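Local coordinates for choline binding protein A (Lactobacillus salivarius str. Ren, PDB 5GT1), which probably binds choline at the bacterial cell surface and carries, in the part described here, a zinc-binding domain of the peptidase M23 family, at residues Ser70-Val75 / Glu106-Lys111; Gly84-Leu89 / Asn145-Ile150; Val93-Asp98 / Phe102-Ala107; Leu138-Glu143 / Arg164-Asn169. All blocks are in the same frame, centred on the assembly; numbering follows the deposited sequence.

Contact 1: residues Ser70-Val75 / Glu106-Lys111. With ACT (acetate ion), chain C.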
loop_
_atom_site.group_PDB
_atom_site.type_symbol
_atom_site.label_atom_id
_atom_site.label_comp_id
_atom_site.label_asym_id
_atom_site.label_seq_id
_atom_site.Cartn_x
_atom_site.Cartn_y
_atom_site.Cartn_z
ATOM N N SER A 70 5.217 -5.167 13.249
ATOM C CA SER A 70 4.605 -3.971 13.783
ATOM C C SER A 70 4.884 -2.774 12.885
ATOM O O SER A 70 3.949 -2.159 12.361
ATOM C CB SER A 70 5.089 -3.727 15.221
ATOM O OG SER A 70 4.406 -2.612 15.775
ATOM N N ALA A 71 6.160 -2.446 12.691
ATOM C CA ALA A 71 6.542 -1.311 11.857
ATOM C C ALA A 71 6.200 -1.595 10.390
ATOM O O ALA A 71 6.492 -2.685 9.869
ATOM C CB ALA A 71 8.030 -1.017 12.006
ATOM N N VAL A 72 5.554 -0.625 9.745
ATOM C CA VAL A 72 5.275 -0.678 8.309
ATOM C C VAL A 72 6.412 0.050 7.593
ATOM O O VAL A 72 6.590 1.251 7.783
ATOM C CB VAL A 72 3.934 0.009 7.969
ATOM C CG1 VAL A 72 3.731 0.053 6.447
ATOM C CG2 VAL A 72 2.775 -0.721 8.658
ATOM N N HIS A 73 7.173 -0.685 6.780
ATOM C CA HIS A 73 8.358 -0.140 6.090
ATOM C C HIS A 73 8.008 0.318 4.703
ATOM O O HIS A 73 7.306 -0.390 3.975
ATOM C CB HIS A 73 9.457 -1.207 6.005
ATOM C CG HIS A 73 10.075 -1.556 7.345
ATOM N ND1 HIS A 73 9.503 -2.433 8.205
ATOM C CD2 HIS A 73 11.233 -1.102 7.960
ATOM C CE1 HIS A 73 10.269 -2.543 9.318
ATOM N NE2 HIS A 73 11.325 -1.724 9.173
ATOM N N ALA A 74 8.498 1.495 4.312
ATOM C CA ALA A 74 8.203 2.051 3.001
ATOM C C ALA A 74 8.738 1.102 1.935
ATOM O O ALA A 74 9.864 0.583 2.057
ATOM C CB ALA A 74 8.831 3.426 2.854
ATOM N N VAL A 75 7.933 0.872 0.904
ATOM C CA VAL A 75 8.286 -0.090 -0.152
ATOM C C VAL A 75 9.175 0.557 -1.219
ATOM O O VAL A 75 9.741 -0.143 -2.067
ATOM C CB VAL A 75 7.042 -0.747 -0.810
ATOM C CG1 VAL A 75 6.179 -1.440 0.245
ATOM C CG2 VAL A 75 6.215 0.259 -1.615
ATOM N N GLU A 106 -5.460 1.586 6.071
ATOM C CA GLU A 106 -6.103 0.589 6.940
ATOM C C GLU A 106 -5.277 -0.022 8.075
ATOM O O GLU A 106 -5.831 -0.668 8.975
ATOM C CB GLU A 106 -6.790 -0.483 6.099
ATOM C CG GLU A 106 -7.910 0.111 5.248
ATOM C CD GLU A 106 -8.527 -0.925 4.365
ATOM O OE1 GLU A 106 -9.329 -1.748 4.890
ATOM O OE2 GLU A 106 -8.198 -0.930 3.160
ATOM N N ALA A 107 -3.968 0.203 8.054
ATOM C CA ALA A 107 -3.066 -0.365 9.059
ATOM C C ALA A 107 -3.107 0.373 10.401
ATOM O O ALA A 107 -2.661 -0.161 11.412
ATOM C CB ALA A 107 -1.633 -0.348 8.537
ATOM N N PHE A 108 -3.590 1.612 10.389
ATOM C CA PHE A 108 -3.390 2.521 11.522
ATOM C C PHE A 108 -4.744 2.902 12.146
ATOM O O PHE A 108 -5.558 3.584 11.513
ATOM C CB PHE A 108 -2.607 3.759 11.064
ATOM C CG PHE A 108 -1.497 3.449 10.076
ATOM C CD1 PHE A 108 -0.347 2.775 10.487
ATOM C CD2 PHE A 108 -1.612 3.815 8.728
ATOM C CE1 PHE A 108 0.665 2.472 9.579
ATOM C CE2 PHE A 108 -0.590 3.530 7.816
ATOM C CZ PHE A 108 0.545 2.855 8.244
ATOM N N SER A 109 -4.994 2.420 13.371
ATOM C CA SER A 109 -6.293 2.644 14.031
ATOM C C SER A 109 -6.493 4.120 14.387
ATOM O O SER A 109 -7.613 4.556 14.590
ATOM C CB SER A 109 -6.458 1.766 15.274
ATOM O OG SER A 109 -5.603 2.208 16.322
ATOM N N ASN A 110 -5.402 4.875 14.448
ATOM C CA ASN A 110 -5.452 6.318 14.638
ATOM C C ASN A 110 -4.193 6.971 14.108
ATOM O O ASN A 110 -3.168 6.296 13.932
ATOM C CB ASN A 110 -5.651 6.674 16.109
ATOM C CG ASN A 110 -4.445 6.362 16.935
ATOM O OD1 ASN A 110 -3.686 7.263 17.291
ATOM N ND2 ASN A 110 -4.235 5.074 17.227
ATOM N N LYS A 111 -4.274 8.279 13.864
ATOM C CA LYS A 111 -3.187 9.031 13.252
ATOM C C LYS A 111 -1.912 9.006 14.076
ATOM O O LYS A 111 -0.825 9.177 13.534
ATOM C CB LYS A 111 -3.613 10.482 12.945
ATOM C CG LYS A 111 -4.462 10.598 11.687
ATOM C CD LYS A 111 -5.192 11.935 11.546
ATOM C CE LYS A 111 -6.449 11.746 10.697
ATOM N NZ LYS A 111 -6.840 12.923 9.871
HETATM C C ACT C . 8.711 -4.776 11.660
HETATM O O ACT C . 9.889 -4.385 11.482
HETATM O OXT ACT C . 8.260 -4.938 12.814
HETATM C CH3 ACT C . 7.776 -4.974 10.517
#

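Contact 2: residues Gly84-Leu89 / Asn145-Ile150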
loop_
_atom_site.group_PDB
_atom_site.type_symbol
_atom_site.label_atom_id
_atom_site.label_comp_id
_atom_site.label_asym_id
_atom_site.label_seq_id
_atom_site.Cartn_x
_atom_site.Cartn_y
_atom_site.Cartn_z
ATOM N N GLY A 84 -4.355 11.500 5.727
ATOM C CA GLY A 84 -5.767 11.796 5.949
ATOM C C GLY A 84 -6.590 10.653 6.479
ATOM O O GLY A 84 -6.069 9.582 6.814
ATOM N N TYR A 85 -7.889 10.899 6.565
ATOM C CA TYR A 85 -8.847 9.895 6.991
ATOM C C TYR A 85 -10.025 9.871 6.019
ATOM O O TYR A 85 -10.683 10.900 5.820
ATOM C CB TYR A 85 -9.375 10.181 8.413
ATOM C CG TYR A 85 -10.424 9.175 8.818
ATOM C CD1 TYR A 85 -10.058 7.971 9.398
ATOM C CD2 TYR A 85 -11.789 9.402 8.557
ATOM C CE1 TYR A 85 -11.003 7.024 9.733
ATOM C CE2 TYR A 85 -12.742 8.452 8.878
ATOM C CZ TYR A 85 -12.347 7.270 9.468
ATOM O OH TYR A 85 -13.283 6.314 9.805
ATOM N N ILE A 86 -10.292 8.710 5.425
ATOM C CA ILE A 86 -11.509 8.499 4.654
ATOM C C ILE A 86 -12.000 7.124 5.069
ATOM O O ILE A 86 -11.274 6.137 4.880
ATOM C CB ILE A 86 -11.239 8.517 3.131
ATOM C CG1 ILE A 86 -10.825 9.921 2.667
ATOM C CG2 ILE A 86 -12.461 8.017 2.358
ATOM C CD1 ILE A 86 -10.169 9.942 1.298
ATOM N N ALA A 87 -13.207 7.038 5.640
ATOM C CA ALA A 87 -13.715 5.744 6.112
ATOM C C ALA A 87 -13.645 4.721 4.971
ATOM O O ALA A 87 -14.029 5.029 3.844
ATOM C CB ALA A 87 -15.132 5.860 6.656
ATOM N N GLY A 88 -13.139 3.524 5.267
ATOM C CA GLY A 88 -12.799 2.546 4.226
ATOM C C GLY A 88 -11.289 2.423 4.054
ATOM O O GLY A 88 -10.735 1.337 4.182
ATOM N N LEU A 89 -10.621 3.535 3.751
ATOM C CA LEU A 89 -9.159 3.605 3.820
ATOM C C LEU A 89 -8.735 3.770 5.275
ATOM O O LEU A 89 -7.574 3.494 5.645
ATOM C CB LEU A 89 -8.645 4.800 3.020
ATOM C CG LEU A 89 -8.740 4.772 1.487
ATOM C CD1 LEU A 89 -10.151 5.058 1.010
ATOM C CD2 LEU A 89 -7.768 5.795 0.905
ATOM N N ASN A 145 -3.202 12.611 -9.000
ATOM C CA ASN A 145 -4.338 13.054 -8.193
ATOM C C ASN A 145 -4.870 11.839 -7.445
ATOM O O ASN A 145 -5.571 11.014 -8.027
ATOM C CB ASN A 145 -5.422 13.636 -9.116
ATOM C CG ASN A 145 -6.639 14.158 -8.369
ATOM O OD1 ASN A 145 -6.859 13.866 -7.193
ATOM N ND2 ASN A 145 -7.447 14.952 -9.065
ATOM N N VAL A 146 -4.538 11.734 -6.158
ATOM C CA VAL A 146 -4.875 10.530 -5.387
ATOM C C VAL A 146 -6.396 10.356 -5.225
ATOM O O VAL A 146 -6.912 9.241 -5.292
ATOM C CB VAL A 146 -4.124 10.465 -4.021
ATOM C CG1 VAL A 146 -4.777 11.346 -2.964
ATOM C CG2 VAL A 146 -4.075 9.032 -3.514
ATOM N N MET A 147 -7.111 11.465 -5.048
ATOM C CA MET A 147 -8.563 11.402 -4.890
ATOM C C MET A 147 -9.236 10.843 -6.138
ATOM O O MET A 147 -10.194 10.071 -6.040
ATOM C CB MET A 147 -9.134 12.771 -4.512
ATOM C CG MET A 147 -8.801 13.178 -3.090
ATOM S SD MET A 147 -9.386 12.001 -1.846
ATOM C CE MET A 147 -8.452 12.636 -0.454
ATOM N N LYS A 148 -8.731 11.232 -7.306
ATOM C CA LYS A 148 -9.235 10.687 -8.563
ATOM C C LYS A 148 -8.964 9.167 -8.636
ATOM O O LYS A 148 -9.864 8.374 -8.959
ATOM C CB LYS A 148 -8.636 11.442 -9.756
ATOM C CG LYS A 148 -9.294 11.103 -11.087
ATOM N N ALA A 149 -7.749 8.753 -8.278
ATOM C CA ALA A 149 -7.444 7.326 -8.207
ATOM C C ALA A 149 -8.400 6.630 -7.232
ATOM O O ALA A 149 -8.967 5.576 -7.539
ATOM C CB ALA A 149 -5.982 7.102 -7.825
ATOM N N ILE A 150 -8.625 7.242 -6.074
ATOM C CA ILE A 150 -9.537 6.656 -5.091
ATOM C C ILE A 150 -10.990 6.563 -5.615
ATOM O O ILE A 150 -11.717 5.608 -5.317
ATOM C CB ILE A 150 -9.427 7.363 -3.721
ATOM C CG1 ILE A 150 -8.026 7.123 -3.126
ATOM C CG2 ILE A 150 -10.455 6.810 -2.747
ATOM C CD1 ILE A 150 -7.644 8.076 -2.007
#

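Contact 3: residues Val93-Asp98 / Phe102-Ala107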
loop_
_atom_site.group_PDB
_atom_site.type_symbol
_atom_site.label_atom_id
_atom_site.label_comp_id
_atom_site.label_asym_id
_atom_site.label_seq_id
_atom_site.Cartn_x
_atom_site.Cartn_y
_atom_site.Cartn_z
ATOM N N VAL A 93 -1.600 7.131 4.478
ATOM C CA VAL A 93 -0.448 7.952 4.141
ATOM C C VAL A 93 -0.199 7.801 2.653
ATOM O O VAL A 93 -0.207 6.678 2.141
ATOM C CB VAL A 93 0.805 7.466 4.887
ATOM C CG1 VAL A 93 2.011 8.337 4.559
ATOM C CG2 VAL A 93 0.539 7.439 6.378
ATOM N N VAL A 94 -0.001 8.929 1.967
ATOM C CA VAL A 94 0.324 8.952 0.542
ATOM C C VAL A 94 1.777 9.415 0.361
ATOM O O VAL A 94 2.191 10.458 0.896
ATOM C CB VAL A 94 -0.644 9.872 -0.251
ATOM C CG1 VAL A 94 -0.350 9.824 -1.756
ATOM C CG2 VAL A 94 -2.093 9.474 0.040
ATOM N N VAL A 95 2.552 8.610 -0.359
ATOM C CA VAL A 95 3.939 8.915 -0.690
ATOM C C VAL A 95 4.056 8.968 -2.214
ATOM O O VAL A 95 3.574 8.071 -2.909
ATOM C CB VAL A 95 4.909 7.839 -0.132
ATOM C CG1 VAL A 95 6.342 8.129 -0.565
ATOM C CG2 VAL A 95 4.828 7.762 1.390
ATOM N N ARG A 96 4.686 10.026 -2.732
ATOM C CA ARG A 96 4.841 10.203 -4.179
ATOM C C ARG A 96 6.306 10.152 -4.545
ATOM O O ARG A 96 7.105 10.862 -3.952
ATOM C CB ARG A 96 4.238 11.539 -4.638
ATOM C CG ARG A 96 4.480 11.868 -6.113
ATOM C CD ARG A 96 3.553 11.107 -7.053
ATOM N NE ARG A 96 4.053 11.124 -8.434
ATOM C CZ ARG A 96 3.536 10.427 -9.448
ATOM N NH1 ARG A 96 2.486 9.627 -9.267
ATOM N NH2 ARG A 96 4.082 10.529 -10.662
ATOM N N SER A 97 6.658 9.278 -5.485
ATOM C CA SER A 97 8.001 9.249 -6.060
ATOM C C SER A 97 7.948 9.896 -7.456
ATOM O O SER A 97 6.951 10.529 -7.805
ATOM C CB SER A 97 8.525 7.813 -6.137
ATOM O OG SER A 97 7.799 7.046 -7.083
ATOM N N ASP A 98 8.996 9.735 -8.259
ATOM C CA ASP A 98 8.995 10.348 -9.595
ATOM C C ASP A 98 7.877 9.804 -10.477
ATOM O O ASP A 98 7.227 10.550 -11.212
ATOM C CB ASP A 98 10.350 10.159 -10.272
ATOM C CG ASP A 98 11.338 11.258 -9.904
ATOM O OD1 ASP A 98 12.536 10.943 -9.693
ATOM O OD2 ASP A 98 10.906 12.436 -9.820
ATOM N N PHE A 102 2.102 5.946 -3.885
ATOM C CA PHE A 102 1.912 4.814 -2.977
ATOM C C PHE A 102 0.912 5.211 -1.901
ATOM O O PHE A 102 1.053 6.269 -1.286
ATOM C CB PHE A 102 3.256 4.450 -2.323
ATOM C CG PHE A 102 4.352 4.125 -3.314
ATOM C CD1 PHE A 102 4.609 2.806 -3.678
ATOM C CD2 PHE A 102 5.156 5.144 -3.858
ATOM C CE1 PHE A 102 5.622 2.508 -4.592
ATOM C CE2 PHE A 102 6.158 4.857 -4.763
ATOM C CZ PHE A 102 6.397 3.543 -5.132
ATOM N N VAL A 103 -0.094 4.376 -1.673
ATOM C CA VAL A 103 -1.059 4.618 -0.595
ATOM C C VAL A 103 -0.936 3.519 0.465
ATOM O O VAL A 103 -1.102 2.337 0.158
ATOM C CB VAL A 103 -2.503 4.695 -1.140
ATOM C CG1 VAL A 103 -3.486 5.064 -0.024
ATOM C CG2 VAL A 103 -2.568 5.701 -2.286
ATOM N N TYR A 104 -0.618 3.901 1.700
ATOM C CA TYR A 104 -0.588 2.951 2.812
ATOM C C TYR A 104 -1.835 3.216 3.638
ATOM O O TYR A 104 -1.978 4.291 4.227
ATOM C CB TYR A 104 0.659 3.151 3.698
ATOM C CG TYR A 104 1.973 3.027 2.965
ATOM C CD1 TYR A 104 2.733 1.850 3.048
ATOM C CD2 TYR A 104 2.465 4.079 2.183
ATOM C CE1 TYR A 104 3.947 1.728 2.365
ATOM C CE2 TYR A 104 3.668 3.958 1.494
ATOM C CZ TYR A 104 4.394 2.774 1.588
ATOM O OH TYR A 104 5.598 2.662 0.912
ATOM N N GLN A 105 -2.743 2.255 3.696
ATOM C CA GLN A 105 -4.028 2.515 4.347
ATOM C C GLN A 105 -4.438 1.343 5.242
ATOM O O GLN A 105 -3.826 0.264 5.186
ATOM C CB GLN A 105 -5.100 2.785 3.283
ATOM C CG GLN A 105 -5.475 1.542 2.486
ATOM C CD GLN A 105 -6.392 1.835 1.325
ATOM O OE1 GLN A 105 -6.079 2.667 0.474
ATOM N NE2 GLN A 105 -7.534 1.131 1.270
ATOM N N GLU A 106 -5.460 1.586 6.071
ATOM C CA GLU A 106 -6.103 0.589 6.940
ATOM C C GLU A 106 -5.277 -0.022 8.075
ATOM O O GLU A 106 -5.831 -0.668 8.975
ATOM C CB GLU A 106 -6.790 -0.483 6.099
ATOM C CG GLU A 106 -7.910 0.111 5.248
ATOM C CD GLU A 106 -8.527 -0.925 4.365
ATOM O OE1 GLU A 106 -9.329 -1.748 4.890
ATOM O OE2 GLU A 106 -8.198 -0.930 3.160
ATOM N N ALA A 107 -3.968 0.203 8.054
ATOM C CA ALA A 107 -3.066 -0.365 9.059
ATOM C C ALA A 107 -3.107 0.373 10.401
ATOM O O ALA A 107 -2.661 -0.161 11.412
ATOM C CB ALA A 107 -1.633 -0.348 8.537
#

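Contact 4: residues Leu138-Glu143 / Arg164-Asn169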
loop_
_atom_site.group_PDB
_atom_site.type_symbol
_atom_site.label_atom_id
_atom_site.label_comp_id
_atom_site.label_asym_id
_atom_site.label_seq_id
_atom_site.Cartn_x
_atom_site.Cartn_y
_atom_site.Cartn_z
ATOM N N LEU A 138 -1.895 -1.844 0.697
ATOM C CA LEU A 138 -0.977 -1.025 -0.092
ATOM C C LEU A 138 -1.535 -0.855 -1.503
ATOM O O LEU A 138 -1.886 -1.837 -2.144
ATOM C CB LEU A 138 0.407 -1.679 -0.157
ATOM C CG LEU A 138 1.455 -0.998 -1.052
ATOM C CD1 LEU A 138 1.854 0.394 -0.550
ATOM C CD2 LEU A 138 2.684 -1.898 -1.167
ATOM N N GLY A 139 -1.645 0.389 -1.953
ATOM C CA GLY A 139 -2.091 0.680 -3.319
ATOM C C GLY A 139 -1.008 1.449 -4.047
ATOM O O GLY A 139 -0.317 2.286 -3.451
ATOM N N ILE A 140 -0.851 1.159 -5.336
ATOM C CA ILE A 140 0.123 1.857 -6.166
ATOM C C ILE A 140 -0.538 2.305 -7.472
ATOM O O ILE A 140 -1.220 1.509 -8.124
ATOM C CB ILE A 140 1.373 0.983 -6.467
ATOM C CG1 ILE A 140 2.036 0.523 -5.152
ATOM C CG2 ILE A 140 2.381 1.790 -7.295
ATOM C CD1 ILE A 140 3.219 -0.416 -5.348
ATOM N N THR A 141 -0.321 3.570 -7.847
ATOM C CA THR A 141 -0.896 4.126 -9.078
ATOM C C THR A 141 0.084 5.100 -9.692
ATOM O O THR A 141 0.855 5.746 -8.974
ATOM C CB THR A 141 -2.275 4.814 -8.816
ATOM O OG1 THR A 141 -2.808 5.347 -10.044
ATOM C CG2 THR A 141 -2.158 5.961 -7.801
ATOM N N ARG A 142 0.083 5.228 -11.021
ATOM C CA ARG A 142 0.857 6.335 -11.619
ATOM C C ARG A 142 0.125 7.671 -11.495
ATOM O O ARG A 142 0.753 8.741 -11.588
ATOM C CB ARG A 142 1.220 6.064 -13.079
ATOM C CG ARG A 142 2.274 4.989 -13.237
ATOM C CD ARG A 142 2.647 4.824 -14.696
ATOM N NE ARG A 142 3.124 3.466 -14.922
ATOM C CZ ARG A 142 4.404 3.128 -14.977
ATOM N NH1 ARG A 142 5.338 4.060 -14.839
ATOM N NH2 ARG A 142 4.748 1.863 -15.186
ATOM N N GLU A 143 -1.192 7.607 -11.278
ATOM C CA GLU A 143 -2.030 8.809 -11.144
ATOM C C GLU A 143 -1.497 9.716 -10.040
ATOM O O GLU A 143 -1.114 9.262 -8.954
ATOM C CB GLU A 143 -3.502 8.441 -10.901
ATOM C CG GLU A 143 -4.456 9.619 -10.673
ATOM C CD GLU A 143 -4.524 10.580 -11.854
ATOM O OE1 GLU A 143 -4.951 10.135 -12.948
ATOM O OE2 GLU A 143 -4.135 11.772 -11.691
ATOM N N ARG A 164 2.201 -6.416 -5.853
ATOM C CA ARG A 164 3.022 -7.627 -5.709
ATOM C C ARG A 164 4.016 -7.743 -6.864
ATOM O O ARG A 164 5.215 -7.920 -6.641
ATOM C CB ARG A 164 2.190 -8.908 -5.595
ATOM C CG ARG A 164 3.082 -10.124 -5.342
ATOM C CD ARG A 164 2.323 -11.360 -4.918
ATOM N NE ARG A 164 1.566 -11.903 -6.026
ATOM C CZ ARG A 164 1.081 -13.146 -6.071
ATOM N NH1 ARG A 164 1.286 -14.010 -5.071
ATOM N NH2 ARG A 164 0.389 -13.532 -7.132
ATOM N N ALA A 165 3.498 -7.635 -8.084
ATOM C CA ALA A 165 4.304 -7.678 -9.296
ATOM C C ALA A 165 5.319 -6.548 -9.328
ATOM O O ALA A 165 6.475 -6.763 -9.668
ATOM C CB ALA A 165 3.408 -7.642 -10.535
ATOM N N LEU A 166 4.892 -5.340 -8.968
ATOM C CA LEU A 166 5.786 -4.185 -8.944
ATOM C C LEU A 166 6.962 -4.303 -7.968
ATOM O O LEU A 166 8.096 -4.013 -8.331
ATOM C CB LEU A 166 5.010 -2.908 -8.621
ATOM C CG LEU A 166 4.942 -1.832 -9.705
ATOM C CD1 LEU A 166 4.207 -2.343 -10.924
ATOM C CD2 LEU A 166 4.230 -0.606 -9.168
ATOM N N ILE A 167 6.679 -4.681 -6.723
ATOM C CA ILE A 167 7.730 -4.789 -5.704
ATOM C C ILE A 167 8.668 -5.944 -6.052
ATOM O O ILE A 167 9.893 -5.813 -5.986
ATOM C CB ILE A 167 7.131 -4.980 -4.286
ATOM C CG1 ILE A 167 6.405 -3.699 -3.841
ATOM C CG2 ILE A 167 8.230 -5.335 -3.290
ATOM C CD1 ILE A 167 5.346 -3.943 -2.778
ATOM N N LYS A 168 8.080 -7.066 -6.436
ATOM C CA LYS A 168 8.849 -8.234 -6.845
ATOM C C LYS A 168 9.813 -7.871 -7.996
ATOM O O LYS A 168 11.018 -8.128 -7.913
ATOM C CB LYS A 168 7.873 -9.298 -7.303
ATOM C CG LYS A 168 8.274 -10.718 -7.049
ATOM C CD LYS A 168 7.093 -11.636 -7.373
ATOM C CE LYS A 168 7.577 -13.041 -7.657
ATOM N NZ LYS A 168 8.567 -13.442 -6.628
ATOM N N ASN A 169 9.275 -7.265 -9.058
ATOM C CA ASN A 169 10.098 -6.864 -10.197
ATOM C C ASN A 169 11.135 -5.803 -9.823
ATOM O O ASN A 169 12.286 -5.841 -10.295
ATOM C CB ASN A 169 9.232 -6.406 -11.378
ATOM C CG ASN A 169 10.015 -6.372 -12.695
ATOM O OD1 ASN A 169 10.467 -7.415 -13.197
ATOM N ND2 ASN A 169 10.213 -5.178 -13.235
#

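Contact 1: residues Ser70-Val75 / Glu106-Lys111
V72 reaches across to F108 with one branch: its CG2 methyl lies 3.9 Å from F108 CE1. The same methyl stands 4.4 Å from A107 CB, and all three side chains are buried. A107 CB sits over the centre of one face of the F108 ring, and V72 CG2 approaches at a slant from that same side, nearer CE1. With chi1 at 175°, V72 keeps CG2 beside its backbone N and aims it at F108, while CG1 packs toward Y104. No hydrogen bond spans the two segments; V72 is placed by backbone bonds to I128 and G129, and F108 O by N91 ND2. On the other side of strand 71-73 an acetate, probably from the crystallisation liquor, is held through OXT by S70 N (3.1 Å) and A71 N (3.3 Å); the rest of its placement is doubtful. H73 anchors the strand to the N-terminal loop, donating from ND1 to P28 O and packing on P30; an alanine here would probably leave P28 O without its imidazole donor and remove the packing on P30, with the backbone bond to P28 left to hold the loop. The short two-stranded sheet of 71-73 and 127-130, laid against the large antiparallel sheet where the chain turns at E106 and A107, fits the M23 peptidase fold.

Contact 2: residues Gly84-Leu89 / Asn145-Ile150
The apolar pairs I86-M147 and L89-I150 make a small surface contact between the end of strand 78-86 with its following loop and the short helix 146-151. No hydrogen bond crosses; four apolar side-chain ends make the contact. I86 and M147 meet tip to tip, I86 CD1 lying 3.6 Å from the M147 methyl CE and 3.8 Å from M147 SD. The isoleucine chain is extended, whereas the methionine is bent at chi2 (-58°), which swings its thioether over to the strand although its CB does not point there. L89 and I150 also meet end on: L89 CD2 is 3.7 Å from I150 CD1, with L89 CD1 more loosely placed at 4.2 Å from I150 CG2. M147 and I150 are three residues apart in the helix, so they offer neighbouring side chains on one side of it to the strand end and the loop. The helix start is fixed by N145 at the N-cap: its OD1 accepts from K148 N at 3.2 Å, the donor standing well above the carbonyl plane. On the other segment G88 has backbone angles that call for glycine, and its N is bound by E90 OE2. L89 is tied to E106 through the backbone and rests on Q105, V146 turns from the helix onto V94 and V103, and M147 touches Q82 and Y92, so the helix lies across strands 78-86, 92-96 and 101-108.

Contact 3: residues Val93-Asp98 / Phe102-Ala107
V93 and Y104, and likewise V95 and F102, bind each other through both backbone directions, giving four near-linear hydrogen bonds. Y104 N to V93 O and F102 N to V95 O are each 2.8 Å and run almost along the C=O axis, while V93 N to Y104 O and V95 N to F102 O, each 2.9 Å, lie in the carbonyl plane. This is the antiparallel beta hairpin 92-96/101-108 in the large sheet of the M23 domain; its segments 93-96 and 102-105 run 162° apart. V94 and V103 form the non-hydrogen-bonded pair between these rungs, with V94 CA giving a C-H...O contact to F102 O. Their methyls face helix 146-151, where V146 packs on both. V93, V95, F102 and Y104 point to the other face. There V95 CG2 comes to 4.0 Å from Y104 CE2, and the Y104 hydroxyl is bound by V75 N, tying the ring to the loop beyond strand 71-73. Farther along, Q105 NE2 donates to E106 OE2, and Q105 pairs by backbone with the zinc ligand H137 on the next strand. F102 keeps CG beside its backbone N (chi1 -57°), which sets the ring edge against V95 O, and meets the H76 ring at a shallow angle; a serine in its place would probably open a gap beside I140 and V75 and leave H76 without its aromatic partner. S97 OG, bound by Y100 N, stands near the plane of the F102 ring at its edge, 3.6 Å from CE2.

Contact 4: residues Leu138-Glu143 / Arg164-Asn169
L138 and I167 face each other end on, L138 CD2 meeting I167 CD1 at 3.7 Å. I140 and L166 instead cross obliquely: the L166 CD2 methyl nestles against the branch of the isoleucine, 3.6 Å from I140 CG2 and 4.0 Å from I140 CD1. Both strand side chains leave the same side of strand 138-141, with G139 between them, and project at the helix. They reach it differently. L138 carries CG anti to its backbone N (chi1 175°), which extends CD2 toward I167, whereas in I140 it is CG2 that takes the anti place, and CG1 runs beside the backbone N, so both branches flank the leucine methyl. L166 has chi1 at -115°, away from the staggered positions, consistent with slight strain, and in this setting CD2 rests on I140. The first side-chain bond of I167 does not point at the strand; its long branch makes the contact through CD1. The contact lays the C-terminal helix 163-173 against one face of the large M23 sheet, on the strand that also carries the zinc ligand H137, just before L138. P163, at the start of the helix, adds to this apolar layer by touching both L138 and I140, and on the adjacent strand F102 packs against I140 and Y104 against L138. T141 points the other way: its OG1 accepts from E143 N at 3.0 Å, an ST turn at the end of the strand, and is also bonded to T159 O. The exposed K168 makes a salt bridge through NZ to E34 OE2.

In the fold
Contacts 1, 3 and 4 are buried, whereas contact 2 lies at the surface. Contacts 1 and 3 both use strand 101-108 and share E106 and A107, and V75 N binds Y104 OH between them. Strand 135-141 joins contact 4 to the hairpin through V103 N and G139 O, and V75 also packs on L138 and I167. Contact 2 encloses contact 3 along the chain and meets it through L89 O with E106 N and V146 on V103. Only contact 3 is built on backbone hydrogen bonds across its segments; the others are held by apolar side chains, joining a second small sheet in contact 1 and helices in contacts 2 and 4.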